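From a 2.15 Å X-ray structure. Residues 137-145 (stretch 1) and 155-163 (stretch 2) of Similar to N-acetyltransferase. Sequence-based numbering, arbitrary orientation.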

# COMPACT_ATOMS: atom_id res chain seq x y z
N ASN A 137 -6.75 -12.14 -4.09
CA ASN A 137 -5.30 -12.38 -4.10
C ASN A 137 -4.50 -11.58 -5.14
O ASN A 137 -3.44 -12.03 -5.61
N PHE A 138 -5.00 -10.40 -5.51
CA PHE A 138 -4.18 -9.43 -6.23
C PHE A 138 -3.14 -8.89 -5.25
O PHE A 138 -3.45 -8.72 -4.07
N LYS A 139 -1.91 -8.66 -5.72
CA LYS A 139 -0.87 -8.03 -4.90
C LYS A 139 -0.67 -6.57 -5.30
O LYS A 139 -0.60 -6.24 -6.50
N HIS A 140 -0.55 -5.68 -4.32
CA HIS A 140 -0.22 -4.29 -4.63
C HIS A 140 1.19 -4.24 -5.21
O HIS A 140 2.17 -4.59 -4.54
N ALA A 141 1.29 -3.81 -6.47
CA ALA A 141 2.57 -3.85 -7.19
C ALA A 141 3.24 -2.49 -7.19
O ALA A 141 4.44 -2.39 -7.47
N GLY A 142 2.48 -1.44 -6.89
CA GLY A 142 3.07 -0.12 -6.79
C GLY A 142 2.04 0.99 -6.79
O GLY A 142 0.84 0.73 -6.95
N THR A 143 2.51 2.22 -6.61
CA THR A 143 1.64 3.40 -6.60
C THR A 143 2.31 4.58 -7.29
O THR A 143 3.37 5.04 -6.87
N LEU A 144 1.69 5.08 -8.35
CA LEU A 144 2.21 6.26 -9.03
C LEU A 144 1.51 7.48 -8.46
O LEU A 144 0.29 7.61 -8.57
N THR A 145 2.28 8.35 -7.83
CA THR A 145 1.71 9.49 -7.11
C THR A 145 1.55 10.70 -8.04
O THR A 145 2.41 10.95 -8.89
N LEU A 155 -4.18 12.98 -7.90
CA LEU A 155 -4.65 11.61 -7.76
C LEU A 155 -3.48 10.64 -7.90
O LEU A 155 -2.59 10.84 -8.76
N ASP A 156 -3.51 9.61 -7.06
CA ASP A 156 -2.51 8.55 -7.06
C ASP A 156 -3.14 7.29 -7.62
O ASP A 156 -4.24 6.91 -7.23
N LEU A 157 -2.43 6.64 -8.54
CA LEU A 157 -2.93 5.42 -9.14
C LEU A 157 -2.16 4.22 -8.61
O LEU A 157 -0.94 4.13 -8.76
N ALA A 158 -2.87 3.29 -7.98
CA ALA A 158 -2.25 2.07 -7.48
C ALA A 158 -2.44 0.93 -8.48
O ALA A 158 -3.48 0.81 -9.11
N PHE A 159 -1.41 0.12 -8.65
CA PHE A 159 -1.52 -1.04 -9.53
C PHE A 159 -1.62 -2.29 -8.67
O PHE A 159 -0.81 -2.50 -7.77
N TYR A 160 -2.63 -3.11 -8.96
CA TYR A 160 -2.75 -4.41 -8.31
C TYR A 160 -2.64 -5.48 -9.37
O TYR A 160 -3.13 -5.30 -10.49
N GLU A 161 -1.97 -6.57 -9.05
CA GLU A 161 -1.82 -7.61 -10.07
C GLU A 161 -2.07 -9.01 -9.54
O GLU A 161 -1.75 -9.34 -8.40
N LEU A 162 -2.69 -9.81 -10.41
CA LEU A 162 -2.89 -11.23 -10.16
C LEU A 162 -2.12 -12.05 -11.18
O LEU A 162 -2.26 -11.85 -12.40
N ASP A 163 -1.29 -12.97 -10.66
CA ASP A 163 -0.67 -14.00 -11.48
C ASP A 163 -1.70 -15.09 -11.74
O ASP A 163 -2.10 -15.82 -10.83

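The two strands run antiparallel, their N-to-C directions 144° apart, and six backbone hydrogen bonds join them. Lys139 and Glu161 form a reciprocal pair (Lys139 N to Glu161 O 2.8 Å; Glu161 N to Lys139 O 2.9 Å), as do Leu144 and Leu157 (Leu144 N to Leu157 O 2.8 Å; Leu157 N to Leu144 O 2.9 Å). Between them a bulge splits the pairing of Phe159: its O accepts from Ala141 N at 2.8 Å, while its N donates to Gly142 O at 2.9 Å. Gly142 has phi/psi of 165/175, where a CB would jam against the preceding carbonyl.

His140, Thr143, Ala158 and Tyr160 share one face. His140 (chi1 t) lays its ring over that of Tyr160 (chi1 m) in an offset stack, with centroids 4.6 Å apart and planes at 10°; His140 CA also sits over the Tyr160 ring, 4.0 Å from its centroid. His140 NE2 has two weak hydrogen bonds within its own strand, to Gly142 O at 2.7 Å (123° at the hydrogen) and to OG1 of Thr143 (chi1 m) at 2.8 Å (119°); both angles are far from linear.

On the other face, Leu144 (m, t) brings CD1 to 3.7 Å from Phe159 CE1, an apolar contact oblique to the Phe159 ring (chi1 m). Glu161 (chi1 p, chi2 t) places OE1 3.5 Å from Ala141 CB, which points toward stretch 2, but that oxygen is hydrogen-bonded elsewhere in the structure, as are Lys139 NZ, Asn137 OD1, Thr145 OG1 and Asp163 OD2.

Toward one end, Phe138 (chi1 m) receives CB of inward-pointing Leu162 (t, p) over its ring face, 3.6 Å from the centroid and only 5° off the normal, while Phe138 CB meets Tyr160 CB at 4.0 Å. At the other end, Asp156 OD1 approaches Thr145 CB at 3.7 Å; like Asp163 OD1, it bonds to a residue adjoining the stretches. Cadmium and phosphate ions also touch this region.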

# COMPACT_ATOMS: atom_id res chain seq x y z
CB ASN A 137 -5.03 -13.88 -4.20
CG ASN A 137 -5.67 -14.66 -3.05
OD1 ASN A 137 -5.55 -14.28 -1.88
ND2 ASN A 137 -6.38 -15.74 -3.39
CB PHE A 138 -5.04 -8.27 -6.74
CG PHE A 138 -5.81 -8.59 -7.99
CD1 PHE A 138 -6.85 -9.51 -7.98
CD2 PHE A 138 -5.51 -7.93 -9.18
CE1 PHE A 138 -7.57 -9.78 -9.13
CE2 PHE A 138 -6.23 -8.20 -10.34
CZ PHE A 138 -7.25 -9.13 -10.32
CB LYS A 139 0.48 -8.74 -5.11
CG LYS A 139 0.42 -10.25 -5.02
CD LYS A 139 -0.02 -10.68 -3.65
CE LYS A 139 0.18 -12.17 -3.45
NZ LYS A 139 -0.38 -12.56 -2.12
CB HIS A 140 -0.32 -3.42 -3.39
CG HIS A 140 -0.21 -1.95 -3.66
ND1 HIS A 140 -0.01 -1.02 -2.67
CD2 HIS A 140 -0.26 -1.26 -4.82
CE1 HIS A 140 0.06 0.18 -3.20
NE2 HIS A 140 -0.09 0.08 -4.50
CB ALA A 141 2.36 -4.35 -8.62
CB THR A 143 1.28 3.82 -5.17
OG1 THR A 143 0.61 2.74 -4.51
CG2 THR A 143 0.37 5.05 -5.18
CB LEU A 144 1.99 6.15 -10.53
CG LEU A 144 2.82 5.10 -11.25
CD1 LEU A 144 2.16 4.73 -12.52
CD2 LEU A 144 4.19 5.65 -11.54
CB THR A 145 2.59 9.89 -5.92
OG1 THR A 145 3.89 10.23 -6.39
CG2 THR A 145 2.71 8.74 -4.94
CB LEU A 155 -5.68 11.26 -8.84
CG LEU A 155 -6.86 12.19 -9.10
CD1 LEU A 155 -7.70 11.68 -10.28
CD2 LEU A 155 -7.72 12.30 -7.85
CB ASP A 156 -2.02 8.27 -5.63
CG ASP A 156 -1.40 9.50 -4.95
OD1 ASP A 156 -1.06 10.49 -5.64
OD2 ASP A 156 -1.24 9.47 -3.72
CB LEU A 157 -2.81 5.48 -10.66
CG LEU A 157 -3.38 4.27 -11.41
CD1 LEU A 157 -4.90 4.26 -11.27
CD2 LEU A 157 -2.98 4.28 -12.88
CB ALA A 158 -2.84 1.69 -6.14
CB PHE A 159 -0.29 -1.15 -10.42
CG PHE A 159 -0.31 -0.23 -11.61
CD1 PHE A 159 0.80 0.51 -11.94
CD2 PHE A 159 -1.43 -0.14 -12.42
CE1 PHE A 159 0.80 1.35 -13.03
CE2 PHE A 159 -1.43 0.70 -13.52
CZ PHE A 159 -0.32 1.44 -13.83
CB TYR A 160 -4.07 -4.52 -7.53
CG TYR A 160 -4.03 -3.75 -6.23
CD1 TYR A 160 -3.85 -4.41 -5.01
CD2 TYR A 160 -4.13 -2.37 -6.22
CE1 TYR A 160 -3.78 -3.70 -3.83
CE2 TYR A 160 -4.07 -1.65 -5.04
CZ TYR A 160 -3.89 -2.33 -3.85
OH TYR A 160 -3.83 -1.62 -2.68
CB GLU A 161 -0.45 -7.52 -10.78
CG GLU A 161 0.75 -7.92 -9.95
CD GLU A 161 2.04 -7.89 -10.76
OE1 GLU A 161 3.04 -7.34 -10.26
OE2 GLU A 161 2.06 -8.43 -11.89
CB LEU A 162 -4.37 -11.56 -10.27
CG LEU A 162 -4.80 -13.02 -10.14
CD1 LEU A 162 -4.51 -13.55 -8.73
CD2 LEU A 162 -6.27 -13.16 -10.48
CB ASP A 163 0.54 -14.63 -10.76
CG ASP A 163 1.34 -15.56 -11.68
OD1 ASP A 163 0.86 -15.90 -12.79
OD2 ASP A 163 2.47 -15.94 -11.30